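Local structure of eukaryotic translation initiation factor 4E type 5 (Leishmania major, 7KCJ) at residues A13-W18 with V135-R140; P88-Y93 with R154-L159; L72-T77 with A142-R147. The protein probably binds the 7-methylguanosine cap of messenger RNA and takes part in the initiation of translation. All blocks are in the same frame, centred on the assembly; numbering follows the deposited sequence.

Contact 1 of 3, residues A13-W18 with V135-R140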
ATOM      1  N   ALA A  13       4.617  13.151 -12.878  1.00 53.79           N
ATOM      2  CA  ALA A  13       5.280  11.866 -13.017  1.00 51.92           C
ATOM      3  C   ALA A  13       5.557  11.162 -11.677  1.00 49.70           C
ATOM      4  O   ALA A  13       5.564  11.794 -10.626  1.00 49.56           O
ATOM      5  CB  ALA A  13       6.583  12.062 -13.793  1.00 51.94           C
ATOM      6  N   LEU A  14       5.754   9.841 -11.723  1.00 47.71           N
ATOM      7  CA  LEU A  14       6.127   9.066 -10.549  1.00 46.25           C
ATOM      8  C   LEU A  14       7.633   8.866 -10.607  1.00 45.93           C
ATOM      9  O   LEU A  14       8.201   8.829 -11.709  1.00 46.38           O
ATOM     10  CB  LEU A  14       5.474   7.674 -10.571  1.00 45.45           C
ATOM     11  CG  LEU A  14       3.979   7.636 -10.814  1.00 45.37           C
ATOM     12  CD1 LEU A  14       3.503   6.212 -10.957  1.00 45.02           C
ATOM     13  CD2 LEU A  14       3.220   8.383  -9.709  1.00 45.42           C
ATOM     14  N   ARG A  15       8.272   8.670  -9.437  1.00 44.73           N
ATOM     15  CA  ARG A  15       9.702   8.383  -9.427  1.00 43.91           C
ATOM     16  C   ARG A  15       9.885   6.923  -9.880  1.00 43.11           C
ATOM     17  O   ARG A  15       9.159   6.029  -9.431  1.00 42.77           O
ATOM     18  CB  ARG A  15      10.327   8.648  -8.045  1.00 44.38           C
ATOM     19  CG  ARG A  15       9.737   7.794  -6.936  1.00 45.68           C
ATOM     20  CD  ARG A  15      10.271   8.181  -5.579  1.00 46.62           C
ATOM     21  NE  ARG A  15       9.899   7.181  -4.587  1.00 48.66           N
ATOM     22  CZ  ARG A  15      10.678   6.175  -4.200  1.00 50.56           C
ATOM     23  NH1 ARG A  15      11.913   6.059  -4.676  1.00 49.85           N
ATOM     24  NH2 ARG A  15      10.248   5.309  -3.298  1.00 50.13           N
ATOM     25  N   ASP A  16      10.766   6.692 -10.859  1.00 43.06           N
ATOM     26  CA  ASP A  16      10.977   5.340 -11.423  1.00 43.14           C
ATOM     27  C   ASP A  16       9.613   4.724 -11.902  1.00 41.52           C
ATOM     28  O   ASP A  16       8.664   5.476 -12.070  1.00 41.81           O
ATOM     29  CB  ASP A  16      11.689   4.455 -10.374  1.00 46.07           C
ATOM     30  CG  ASP A  16      12.949   5.061  -9.801  1.00 52.15           C
ATOM     31  OD1 ASP A  16      13.914   5.249 -10.563  1.00 53.95           O
ATOM     32  OD2 ASP A  16      12.975   5.326  -8.589  1.00 54.66           O
ATOM     33  N   LYS A  17       9.484   3.412 -12.056  1.00 40.03           N
ATOM     34  CA  LYS A  17       8.199   2.798 -12.416  1.00 38.84           C
ATOM     35  C   LYS A  17       7.763   1.858 -11.299  1.00 37.75           C
ATOM     36  O   LYS A  17       8.596   1.345 -10.550  1.00 38.50           O
ATOM     37  CB  LYS A  17       8.258   2.081 -13.774  1.00 40.40           C
ATOM     38  CG  LYS A  17       9.535   1.262 -13.966  1.00 44.32           C
ATOM     39  CD  LYS A  17       9.524   0.416 -15.226  1.00 48.49           C
ATOM     40  CE  LYS A  17      10.747  -0.468 -15.305  1.00 52.34           C
ATOM     41  NZ  LYS A  17      10.627  -1.480 -16.389  1.00 55.53           N
ATOM     42  N   TRP A  18       6.456   1.635 -11.181  1.00 35.73           N
ATOM     43  CA  TRP A  18       5.890   0.774 -10.157  1.00 34.45           C
ATOM     44  C   TRP A  18       5.024  -0.279 -10.834  1.00 33.93           C
ATOM     45  O   TRP A  18       4.251   0.062 -11.725  1.00 34.32           O
ATOM     46  CB  TRP A  18       5.035   1.623  -9.180  1.00 32.97           C
ATOM     47  CG  TRP A  18       5.831   2.700  -8.487  1.00 32.34           C
ATOM     48  CD1 TRP A  18       6.305   3.858  -9.037  1.00 32.97           C
ATOM     49  CD2 TRP A  18       6.266   2.699  -7.115  1.00 31.36           C
ATOM     50  NE1 TRP A  18       7.012   4.577  -8.094  1.00 32.95           N
ATOM     51  CE2 TRP A  18       7.029   3.871  -6.915  1.00 32.14           C
ATOM     52  CE3 TRP A  18       6.061   1.840  -6.035  1.00 31.18           C
ATOM     53  CZ2 TRP A  18       7.597   4.189  -5.677  1.00 32.37           C
ATOM     54  CZ3 TRP A  18       6.653   2.141  -4.816  1.00 32.05           C
ATOM     55  CH2 TRP A  18       7.402   3.305  -4.646  1.00 32.14           C
ATOM     56  N   VAL A 135      12.834   6.219   0.321  1.00 57.84           N
ATOM     57  CA  VAL A 135      13.138   4.866   0.758  1.00 55.71           C
ATOM     58  C   VAL A 135      11.878   3.929   0.822  1.00 52.54           C
ATOM     59  O   VAL A 135      12.011   2.730   1.076  1.00 52.42           O
ATOM     60  CB  VAL A 135      13.911   5.024   2.097  1.00 56.85           C
ATOM     61  CG1 VAL A 135      13.212   4.396   3.299  1.00 57.75           C
ATOM     62  CG2 VAL A 135      15.364   4.591   1.969  1.00 57.15           C
ATOM     63  N   CYS A 136      10.684   4.459   0.511  1.00 49.55           N
ATOM     64  CA  CYS A 136       9.450   3.678   0.492  1.00 47.23           C
ATOM     65  C   CYS A 136       9.371   2.892  -0.853  1.00 44.52           C
ATOM     66  O   CYS A 136       9.149   3.510  -1.883  1.00 44.60           O
ATOM     67  CB  CYS A 136       8.244   4.597   0.696  1.00 47.37           C
ATOM     68  SG  CYS A 136       8.320   5.611   2.205  1.00 49.25           S
ATOM     69  N   ASP A 137       9.601   1.554  -0.856  1.00 42.07           N
ATOM     70  CA  ASP A 137       9.619   0.787  -2.116  1.00 40.19           C
ATOM     71  C   ASP A 137       8.452  -0.130  -2.393  1.00 37.48           C
ATOM     72  O   ASP A 137       8.381  -0.656  -3.500  1.00 38.04           O
ATOM     73  CB  ASP A 137      10.889  -0.049  -2.255  1.00 42.96           C
ATOM     74  CG  ASP A 137      12.139   0.775  -2.295  1.00 50.79           C
ATOM     75  OD1 ASP A 137      12.126   1.836  -2.951  1.00 52.01           O
ATOM     76  OD2 ASP A 137      13.128   0.373  -1.655  1.00 55.00           O
ATOM     77  N   VAL A 138       7.591  -0.396  -1.423  1.00 34.79           N
ATOM     78  CA  VAL A 138       6.424  -1.244  -1.631  1.00 33.43           C
ATOM     79  C   VAL A 138       5.238  -0.618  -0.909  1.00 33.21           C
ATOM     80  O   VAL A 138       5.359  -0.177   0.249  1.00 32.74           O
ATOM     81  CB  VAL A 138       6.600  -2.733  -1.203  1.00 33.57           C
ATOM     82  CG1 VAL A 138       5.293  -3.504  -1.347  1.00 33.74           C
ATOM     83  CG2 VAL A 138       7.697  -3.435  -1.999  1.00 34.17           C
ATOM     84  N   LEU A 139       4.089  -0.621  -1.566  1.00 32.77           N
ATOM     85  CA  LEU A 139       2.864  -0.118  -0.997  1.00 34.55           C
ATOM     86  C   LEU A 139       1.819  -1.216  -1.159  1.00 35.45           C
ATOM     87  O   LEU A 139       1.633  -1.716  -2.262  1.00 35.53           O
ATOM     88  CB  LEU A 139       2.452   1.124  -1.782  1.00 35.53           C
ATOM     89  CG  LEU A 139       1.473   2.078  -1.148  1.00 39.13           C
ATOM     90  CD1 LEU A 139       2.014   2.646   0.141  1.00 40.42           C
ATOM     91  CD2 LEU A 139       1.231   3.227  -2.106  1.00 40.54           C
ATOM     92  N   ARG A 140       1.172  -1.629  -0.058  1.00 35.74           N
ATOM     93  CA  ARG A 140       0.159  -2.672  -0.093  1.00 36.06           C
ATOM     94  C   ARG A 140      -1.141  -2.111   0.463  1.00 36.14           C
ATOM     95  O   ARG A 140      -1.159  -1.573   1.555  1.00 36.26           O
ATOM     96  CB  ARG A 140       0.613  -3.900   0.703  1.00 37.25           C
ATOM     97  CG  ARG A 140       2.084  -4.253   0.487  1.00 40.69           C
ATOM     98  CD  ARG A 140       2.307  -5.730   0.372  1.00 45.31           C
ATOM     99  NE  ARG A 140       2.150  -6.400   1.655  1.00 48.67           N
ATOM    100  CZ  ARG A 140       1.930  -7.703   1.799  1.00 53.52           C
ATOM    101  NH1 ARG A 140       1.813  -8.486   0.733  1.00 52.76           N
ATOM    102  NH2 ARG A 140       1.824  -8.234   3.011  1.00 55.72           N
TER
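Within the antiparallel sheet of the eIF4E fold, Trp18 of strand 13-23 and the preceding corner residue Arg15 reach toward the start of strand 136-143. Strand 77-82 lies between the two strands in the sheet order. The closest CA atoms, of Trp18 and Val138, are 8.8 Å apart, and the gap is bridged by side chains of 13-18 that reach backbone carbonyls of 136-137. Trp18 uses the far corner of its benzene ring: CH2 lies 3.3 Å from Cys136 O, and CZ3 lies 3.5 Å from Asp137 O. Cys136 O lies at the indole edge, whereas Asp137 O stands obliquely to the ring. At the other end of the ring, NE1 donates to Arg15 O at 2.9 Å; the bond is bent (131° at the hydrogen) and the oxygen is tilted 29° from the ring plane. This bond spans the corner at Arg15-Asp16 and ties the indole to its own segment. Arg15 has CG between the backbone N and the carbonyl carbon (chi1 61°), and from there its chain runs extended to NE. NE donates a hydrogen bond to Val120 O, while NH2 forms a long salt bridge of 4.0 Å with Asp137 OD1. The stronger partner of this carboxylate is Arg82 of the intervening strand. NH2 also falls 2.5 Å from Cys136 O, at an angle too poor for a hydrogen bond and a doubtful distance. Val120 and Met121 of helix 108-121 touch Trp18, an interface that belongs to the helix-backed antiparallel sheet of eIF4E proteins.

Contact 2 of 3, residues P88-Y93 with R154-L159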
ATOM      1  N   PRO A  88       6.401  -9.020  -4.097  1.00 46.22           N
ATOM      2  CA  PRO A  88       7.428  -8.486  -3.175  1.00 46.30           C
ATOM      3  C   PRO A  88       7.526  -9.294  -1.886  1.00 46.08           C
ATOM      4  O   PRO A  88       6.543  -9.861  -1.427  1.00 46.05           O
ATOM      5  CB  PRO A  88       6.979  -7.050  -2.926  1.00 47.09           C
ATOM      6  CG  PRO A  88       5.503  -7.076  -3.149  1.00 47.55           C
ATOM      7  CD  PRO A  88       5.200  -8.159  -4.157  1.00 45.94           C
ATOM      8  N   SER A  89       8.727  -9.373  -1.330  1.00 46.02           N
ATOM      9  CA  SER A  89       9.004 -10.141  -0.129  1.00 46.58           C
ATOM     10  C   SER A  89       9.651  -9.274   0.953  1.00 47.13           C
ATOM     11  O   SER A  89      10.443  -8.395   0.622  1.00 47.28           O
ATOM     12  CB  SER A  89       9.943 -11.288  -0.500  1.00 48.12           C
ATOM     13  OG  SER A  89      10.408 -12.011   0.624  1.00 51.50           O
ATOM     14  N   TYR A  90       9.380  -9.593   2.243  1.00 47.51           N
ATOM     15  CA  TYR A  90       9.977  -8.934   3.430  1.00 48.77           C
ATOM     16  C   TYR A  90      11.511  -9.069   3.416  1.00 47.73           C
ATOM     17  O   TYR A  90      12.226  -8.225   3.937  1.00 47.24           O
ATOM     18  CB  TYR A  90       9.519  -9.634   4.737  1.00 50.65           C
ATOM     19  CG  TYR A  90       8.109  -9.351   5.204  1.00 53.74           C
ATOM     20  CD1 TYR A  90       7.520  -8.114   4.993  1.00 55.66           C
ATOM     21  CD2 TYR A  90       7.383 -10.304   5.904  1.00 55.37           C
ATOM     22  CE1 TYR A  90       6.247  -7.830   5.470  0.80 57.17           C
ATOM     23  CE2 TYR A  90       6.094 -10.044   6.351  0.80 56.88           C
ATOM     24  CZ  TYR A  90       5.526  -8.806   6.130  0.80 58.41           C
ATOM     25  OH  TYR A  90       4.249  -8.529   6.565  0.80 60.73           O
ATOM     26  N   GLU A  91      11.987 -10.192   2.896  1.00 47.79           N
ATOM     27  CA  GLU A  91      13.375 -10.630   2.789  1.00 48.46           C
ATOM     28  C   GLU A  91      14.223  -9.691   1.944  1.00 48.08           C
ATOM     29  O   GLU A  91      15.431  -9.716   2.088  1.00 47.74           O
ATOM     30  CB  GLU A  91      13.382 -12.039   2.174  1.00 51.80           C
ATOM     31  CG  GLU A  91      14.516 -12.940   2.604  1.00 58.82           C
ATOM     32  CD  GLU A  91      14.437 -14.339   2.017  1.00 68.16           C
ATOM     33  OE1 GLU A  91      13.321 -14.767   1.639  1.00 68.57           O
ATOM     34  OE2 GLU A  91      15.492 -15.012   1.942  1.00 71.95           O
ATOM     35  N   ALA A  92      13.614  -8.880   1.064  1.00 48.23           N
ATOM     36  CA  ALA A  92      14.323  -7.921   0.226  1.00 49.28           C
ATOM     37  C   ALA A  92      14.936  -6.782   1.031  1.00 50.24           C
ATOM     38  O   ALA A  92      15.802  -6.083   0.514  1.00 50.89           O
ATOM     39  CB  ALA A  92      13.377  -7.347  -0.810  1.00 49.81           C
ATOM     40  N   TYR A  93      14.476  -6.561   2.276  1.00 50.39           N
ATOM     41  CA  TYR A  93      14.992  -5.465   3.091  1.00 51.34           C
ATOM     42  C   TYR A  93      15.505  -5.971   4.417  1.00 50.54           C
ATOM     43  O   TYR A  93      14.769  -5.955   5.402  1.00 50.98           O
ATOM     44  CB  TYR A  93      13.929  -4.366   3.326  1.00 52.49           C
ATOM     45  CG  TYR A  93      13.083  -4.087   2.115  1.00 54.27           C
ATOM     46  CD1 TYR A  93      13.604  -3.416   1.022  1.00 55.61           C
ATOM     47  CD2 TYR A  93      11.801  -4.596   2.015  1.00 56.01           C
ATOM     48  CE1 TYR A  93      12.846  -3.201  -0.116  1.00 56.96           C
ATOM     49  CE2 TYR A  93      11.025  -4.375   0.890  1.00 57.40           C
ATOM     50  CZ  TYR A  93      11.550  -3.673  -0.175  1.00 58.53           C
ATOM     51  OH  TYR A  93      10.814  -3.510  -1.318  1.00 60.72           O
ATOM     52  N   ARG A 154      -6.605  -0.541   4.949  1.00 35.46           N
ATOM     53  CA  ARG A 154      -5.290  -0.432   5.574  1.00 36.02           C
ATOM     54  C   ARG A 154      -4.235  -0.261   4.514  1.00 36.23           C
ATOM     55  O   ARG A 154      -4.198  -1.044   3.574  1.00 36.85           O
ATOM     56  CB  ARG A 154      -4.939  -1.659   6.421  1.00 37.61           C
ATOM     57  CG  ARG A 154      -3.601  -1.451   7.157  1.00 43.21           C
ATOM     58  CD  ARG A 154      -3.056  -2.701   7.797  1.00 49.65           C
ATOM     59  NE  ARG A 154      -3.975  -3.330   8.731  1.00 56.25           N
ATOM     60  CZ  ARG A 154      -3.776  -4.530   9.274  1.00 61.28           C
ATOM     61  NH1 ARG A 154      -2.702  -5.248   8.948  1.00 61.39           N
ATOM     62  NH2 ARG A 154      -4.665  -5.037  10.119  1.00 62.05           N
ATOM     63  N   VAL A 155      -3.372   0.728   4.665  1.00 36.02           N
ATOM     64  CA  VAL A 155      -2.259   0.930   3.759  1.00 36.79           C
ATOM     65  C   VAL A 155      -0.992   0.527   4.507  1.00 36.41           C
ATOM     66  O   VAL A 155      -0.766   0.958   5.641  1.00 36.54           O
ATOM     67  CB  VAL A 155      -2.178   2.373   3.222  1.00 38.35           C
ATOM     68  CG1 VAL A 155      -1.042   2.501   2.199  1.00 39.25           C
ATOM     69  CG2 VAL A 155      -3.500   2.803   2.600  1.00 38.70           C
ATOM     70  N   GLU A 156      -0.210  -0.360   3.921  1.00 36.08           N
ATOM     71  CA  GLU A 156       1.033  -0.854   4.505  1.00 36.32           C
ATOM     72  C   GLU A 156       2.181  -0.367   3.620  1.00 36.33           C
ATOM     73  O   GLU A 156       2.202  -0.664   2.427  1.00 36.29           O
ATOM     74  CB  GLU A 156       1.005  -2.392   4.558  1.00 38.97           C
ATOM     75  CG  GLU A 156       2.305  -3.051   5.012  1.00 46.79           C
ATOM     76  CD  GLU A 156       2.254  -4.568   5.055  1.00 56.84           C
ATOM     77  OE1 GLU A 156       3.050  -5.175   5.803  1.00 57.71           O
ATOM     78  OE2 GLU A 156       1.411  -5.152   4.333  1.00 62.78           O
ATOM     79  N   VAL A 157       3.122   0.379   4.193  1.00 36.32           N
ATOM     80  CA  VAL A 157       4.268   0.913   3.448  1.00 37.04           C
ATOM     81  C   VAL A 157       5.543   0.212   3.887  1.00 37.22           C
ATOM     82  O   VAL A 157       5.831   0.215   5.078  1.00 36.91           O
ATOM     83  CB  VAL A 157       4.422   2.440   3.708  1.00 37.92           C
ATOM     84  CG1 VAL A 157       5.471   3.042   2.774  1.00 38.45           C
ATOM     85  CG2 VAL A 157       3.083   3.183   3.591  1.00 38.01           C
ATOM     86  N   TRP A 158       6.332  -0.349   2.958  1.00 37.62           N
ATOM     87  CA  TRP A 158       7.604  -1.004   3.299  1.00 37.89           C
ATOM     88  C   TRP A 158       8.751  -0.079   2.993  1.00 37.96           C
ATOM     89  O   TRP A 158       8.880   0.387   1.862  1.00 37.99           O
ATOM     90  CB  TRP A 158       7.813  -2.333   2.551  1.00 38.28           C
ATOM     91  CG  TRP A 158       6.848  -3.442   2.890  1.00 39.63           C
ATOM     92  CD1 TRP A 158       5.853  -3.425   3.828  1.00 40.75           C
ATOM     93  CD2 TRP A 158       6.785  -4.731   2.261  1.00 39.96           C
ATOM     94  NE1 TRP A 158       5.174  -4.621   3.816  1.00 41.25           N
ATOM     95  CE2 TRP A 158       5.730  -5.442   2.867  1.00 40.89           C
ATOM     96  CE3 TRP A 158       7.527  -5.363   1.254  1.00 41.07           C
ATOM     97  CZ2 TRP A 158       5.369  -6.729   2.463  1.00 41.44           C
ATOM     98  CZ3 TRP A 158       7.193  -6.661   0.894  1.00 42.12           C
ATOM     99  CH2 TRP A 158       6.131  -7.330   1.506  1.00 41.83           C
ATOM    100  N   LEU A 159       9.552   0.237   4.006  1.00 37.97           N
ATOM    101  CA  LEU A 159      10.705   1.109   3.840  1.00 38.68           C
ATOM    102  C   LEU A 159      11.961   0.246   3.737  1.00 39.03           C
ATOM    103  O   LEU A 159      12.100  -0.706   4.498  1.00 38.54           O
ATOM    104  CB  LEU A 159      10.867   2.067   5.034  1.00 39.21           C
ATOM    105  CG  LEU A 159       9.633   2.614   5.773  1.00 41.65           C
ATOM    106  CD1 LEU A 159      10.033   3.606   6.776  1.00 42.64           C
ATOM    107  CD2 LEU A 159       8.705   3.308   4.855  1.00 42.63           C
TER
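Tyr90 brings CE1 and CD1 over one face of the Trp158 indole, the residue on which Pro88, Ser89, Tyr90 and Tyr93 converge. Tyr90 CE1 stands 3.0 Å above the indole plane, offset toward the rim, and comes within 3.3 Å of Trp158 CZ2. With the planes 44° apart, the pair is oblique, neither a stack nor edge-to-face, and the two side chains cross at about a right angle. In Trp158, chi1 (-65°) sets CG beside the backbone N, and the bond from NE1 to Glu156 OE1, 3.0 Å long and almost straight (170°), then holds the rotation of the ring. The acceptor lies in the indole plane, yet it is met from above the plane of its own carboxylate. Glu156 reaches this point on a chain extended beyond CG; Arg98 makes a salt bridge to OE1 and Arg140 another to OE2, which would be expected to stabilise the negative charge. The phenolic OH of Tyr90 passes 3.6 Å from Glu156 OE1, the two side chains crossing at about a right angle. Around the benzene part of Trp158, Pro88 CB approaches CZ3 at 3.8 Å and Ser89 C the same atom at 3.6 Å. Tyr93 brings CE2 to 3.7 Å from Trp158 CE3, an atom that lies near the tyrosine plane, at its edge. Ala92 CB covers one face of the Tyr93 ring. Phe193 meets both Tyr90 and Trp158, edge-to-face with the latter. By family resemblance, Trp158 probably corresponds to the strand tryptophan near the cap's methyl group in canonical eIF4E, and Tyr90-Glu91 to the aromatic-acidic pair that recognises the guanine, so the contact probably lies in the cap-binding site.

Contact 3 of 3, residues L72-T77 with A142-R147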
ATOM      1  N   LEU A  72     -12.671  -4.054  -2.688  1.00 36.49           N
ATOM      2  CA  LEU A  72     -11.833  -5.098  -3.262  1.00 37.03           C
ATOM      3  C   LEU A  72     -12.003  -6.463  -2.596  1.00 37.80           C
ATOM      4  O   LEU A  72     -11.793  -7.491  -3.253  1.00 38.19           O
ATOM      5  CB  LEU A  72     -10.361  -4.680  -3.295  1.00 36.69           C
ATOM      6  CG  LEU A  72     -10.035  -3.567  -4.309  1.00 38.03           C
ATOM      7  CD1 LEU A  72      -8.566  -3.189  -4.222  1.00 38.66           C
ATOM      8  CD2 LEU A  72     -10.391  -3.995  -5.727  1.00 38.39           C
ATOM      9  N   GLY A  73     -12.378  -6.474  -1.326  1.00 37.08           N
ATOM     10  CA  GLY A  73     -12.601  -7.734  -0.624  1.00 37.40           C
ATOM     11  C   GLY A  73     -11.646  -7.976   0.511  1.00 36.97           C
ATOM     12  O   GLY A  73     -10.438  -7.837   0.351  1.00 36.44           O
ATOM     13  N   MET A  74     -12.208  -8.331   1.665  1.00 37.18           N
ATOM     14  CA  MET A  74     -11.488  -8.668   2.885  1.00 37.23           C
ATOM     15  C   MET A  74     -10.574  -9.856   2.573  1.00 37.07           C
ATOM     16  O   MET A  74     -11.027 -10.852   2.011  1.00 37.80           O
ATOM     17  CB  MET A  74     -12.495  -9.033   3.987  1.00 38.04           C
ATOM     18  CG  MET A  74     -11.874  -9.710   5.180  1.00 40.94           C
ATOM     19  SD  MET A  74     -10.894  -8.537   6.115  1.00 51.01           S
ATOM     20  CE  MET A  74     -12.184  -7.799   7.130  1.00 52.04           C
ATOM     21  N   GLY A  75      -9.299  -9.694   2.856  1.00 35.96           N
ATOM     22  CA  GLY A  75      -8.325 -10.735   2.563  1.00 35.58           C
ATOM     23  C   GLY A  75      -7.512 -10.457   1.316  1.00 34.51           C
ATOM     24  O   GLY A  75      -6.473 -11.090   1.111  1.00 34.02           O
ATOM     25  N   SER A  76      -7.989  -9.549   0.444  1.00 33.58           N
ATOM     26  CA  SER A  76      -7.249  -9.210  -0.760  1.00 33.30           C
ATOM     27  C   SER A  76      -6.190  -8.113  -0.504  1.00 33.11           C
ATOM     28  O   SER A  76      -6.178  -7.463   0.549  1.00 32.70           O
ATOM     29  CB  SER A  76      -8.196  -8.819  -1.901  1.00 34.19           C
ATOM     30  OG  SER A  76      -8.640  -7.480  -1.761  1.00 35.70           O
ATOM     31  N   THR A  77      -5.305  -7.908  -1.482  1.00 32.98           N
ATOM     32  CA  THR A  77      -4.249  -6.913  -1.399  1.00 32.52           C
ATOM     33  C   THR A  77      -3.959  -6.364  -2.782  1.00 31.71           C
ATOM     34  O   THR A  77      -3.754  -7.132  -3.720  1.00 31.93           O
ATOM     35  CB  THR A  77      -2.952  -7.497  -0.786  1.00 33.94           C
ATOM     36  OG1 THR A  77      -3.246  -8.331   0.327  1.00 35.04           O
ATOM     37  CG2 THR A  77      -1.989  -6.427  -0.358  1.00 33.76           C
ATOM     38  N   ALA A 142      -4.989  -2.953   1.580  1.00 36.08           N
ATOM     39  CA  ALA A 142      -5.892  -4.043   1.927  1.00 36.39           C
ATOM     40  C   ALA A 142      -7.280  -3.580   2.319  1.00 36.85           C
ATOM     41  O   ALA A 142      -7.416  -2.817   3.279  1.00 38.05           O
ATOM     42  CB  ALA A 142      -5.303  -4.863   3.055  1.00 36.03           C
ATOM     43  N   ALA A 143      -8.316  -4.086   1.643  1.00 35.52           N
ATOM     44  CA  ALA A 143      -9.700  -3.759   2.018  1.00 34.96           C
ATOM     45  C   ALA A 143     -10.019  -4.470   3.336  1.00 34.92           C
ATOM     46  O   ALA A 143      -9.872  -5.698   3.428  1.00 34.05           O
ATOM     47  CB  ALA A 143     -10.665  -4.255   0.950  1.00 34.36           C
ATOM     48  N   ARG A 144     -10.462  -3.716   4.352  1.00 35.11           N
ATOM     49  CA  ARG A 144     -10.824  -4.313   5.633  1.00 36.21           C
ATOM     50  C   ARG A 144     -12.235  -3.860   6.112  1.00 36.49           C
ATOM     51  O   ARG A 144     -12.352  -3.279   7.198  1.00 36.49           O
ATOM     52  CB  ARG A 144      -9.757  -3.967   6.684  1.00 39.34           C
ATOM     53  CG  ARG A 144      -8.374  -4.515   6.344  1.00 45.58           C
ATOM     54  CD  ARG A 144      -7.628  -4.983   7.573  1.00 51.97           C
ATOM     55  NE  ARG A 144      -7.260  -6.393   7.463  1.00 58.25           N
ATOM     56  CZ  ARG A 144      -7.698  -7.350   8.278  1.00 63.02           C
ATOM     57  NH1 ARG A 144      -8.526  -7.055   9.275  1.00 63.41           N
ATOM     58  NH2 ARG A 144      -7.317  -8.609   8.098  1.00 63.86           N
ATOM     59  N   PRO A 145     -13.315  -4.090   5.343  1.00 36.61           N
ATOM     60  CA  PRO A 145     -14.630  -3.615   5.817  1.00 36.86           C
ATOM     61  C   PRO A 145     -15.140  -4.354   7.028  1.00 37.95           C
ATOM     62  O   PRO A 145     -14.882  -5.535   7.206  1.00 38.23           O
ATOM     63  CB  PRO A 145     -15.564  -3.838   4.627  1.00 37.33           C
ATOM     64  CG  PRO A 145     -14.925  -4.959   3.852  1.00 37.18           C
ATOM     65  CD  PRO A 145     -13.423  -4.763   4.023  1.00 36.00           C
ATOM     66  N   SER A 146     -15.849  -3.632   7.881  1.00 38.42           N
ATOM     67  CA  SER A 146     -16.447  -4.192   9.074  1.00 38.98           C
ATOM     68  C   SER A 146     -17.900  -3.680   9.186  1.00 40.17           C
ATOM     69  O   SER A 146     -18.314  -2.809   8.421  1.00 40.16           O
ATOM     70  CB  SER A 146     -15.619  -3.823  10.306  1.00 39.64           C
ATOM     71  OG  SER A 146     -15.656  -2.431  10.578  1.00 40.67           O
ATOM     72  N   ARG A 147     -18.681  -4.220  10.129  1.00 41.10           N
ATOM     73  CA  ARG A 147     -20.054  -3.765  10.341  1.00 42.38           C
ATOM     74  C   ARG A 147     -20.086  -2.290  10.748  1.00 42.66           C
ATOM     75  O   ARG A 147     -20.946  -1.541  10.293  1.00 43.08           O
ATOM     76  CB  ARG A 147     -20.740  -4.606  11.427  1.00 45.10           C
ATOM     77  CG  ARG A 147     -22.234  -4.305  11.555  1.00 50.74           C
ATOM     78  CD  ARG A 147     -23.036  -5.460  12.127  1.00 57.25           C
ATOM     79  NE  ARG A 147     -23.392  -6.427  11.083  1.00 62.48           N
ATOM     80  CZ  ARG A 147     -24.030  -7.568  11.304  1.00 65.79           C
ATOM     81  NH1 ARG A 147     -24.417  -7.896  12.533  1.00 65.38           N
ATOM     82  NH2 ARG A 147     -24.300  -8.386  10.298  1.00 66.96           N
TER
HETATM   83  O   HOH W   1      -7.856  -7.240   2.826  1.00 33.77           O
HETATM   84  O   HOH W   2      -7.581  -4.698  -1.092  1.00 38.86           O
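Ala143 O takes a hydrogen bond from a water at 2.6 Å and, more weakly, a CA-H...O contact from Met74, with CA 3.4 Å away and an angle of 165° at the hydrogen. The same water donates to Ser76 O and accepts from Gly75 N, so one molecule links three backbone groups. A second water accepts from Ala143 N and donates to Ser76 OG. No direct hydrogen bond crosses between the segments; the polar coupling runs through these two waters. The turn they meet is a type II beta turn from Gly73 to Ser76. Its closing carbonyl, Gly73 O, receives both Ser76 N at 3.0 Å and Ser76 OG at 2.8 Å, the latter in the carbonyl plane on a lone pair. Ala143 CB fits against the start of the turn, 3.6 Å from Gly73 N. Met74 leaves with CG anti to the backbone N (chi1 166°), then bends at chi2 and chi3 toward Arg144 and Pro145. SD lies over the centre of one face of the Arg144 guanidinium, 4.0 Å above its plane, while CE reaches 3.5 Å from Pro145 O. Met74 CB also approaches Pro145 CD, at 4.4 Å. Thr77 begins strand 77-82 and makes backbone hydrogen bonding with Leu23, as Ala142 does with Arg154 on the other side. The contact thus joins the loop between helix 56-64 and strand 77-82 to the outgoing end of strand 136-143, the next strand of the sheet.

From the N terminus, the first halves come in the order 13-18, 72-77, 88-93, and their partners follow in the order 135-140, 142-147, 154-159. Contact 1 closes a loop of 116 residues, contact 3 one of 64 and contact 2 one of 60; each crosses the other two and none nests. Contacts 1 and 3 use opposite ends of strand 136-143, their centres about 23 Å apart. Contact 2 uses the neighbouring strand 153-159, joined to it by the probable bonds of Val138 O with Trp158 N (2.9 Å) and Arg154 O with Ala142 N (2.9 Å). The central strands thus connect the N-terminal strand and the loops flanking strand 77-82.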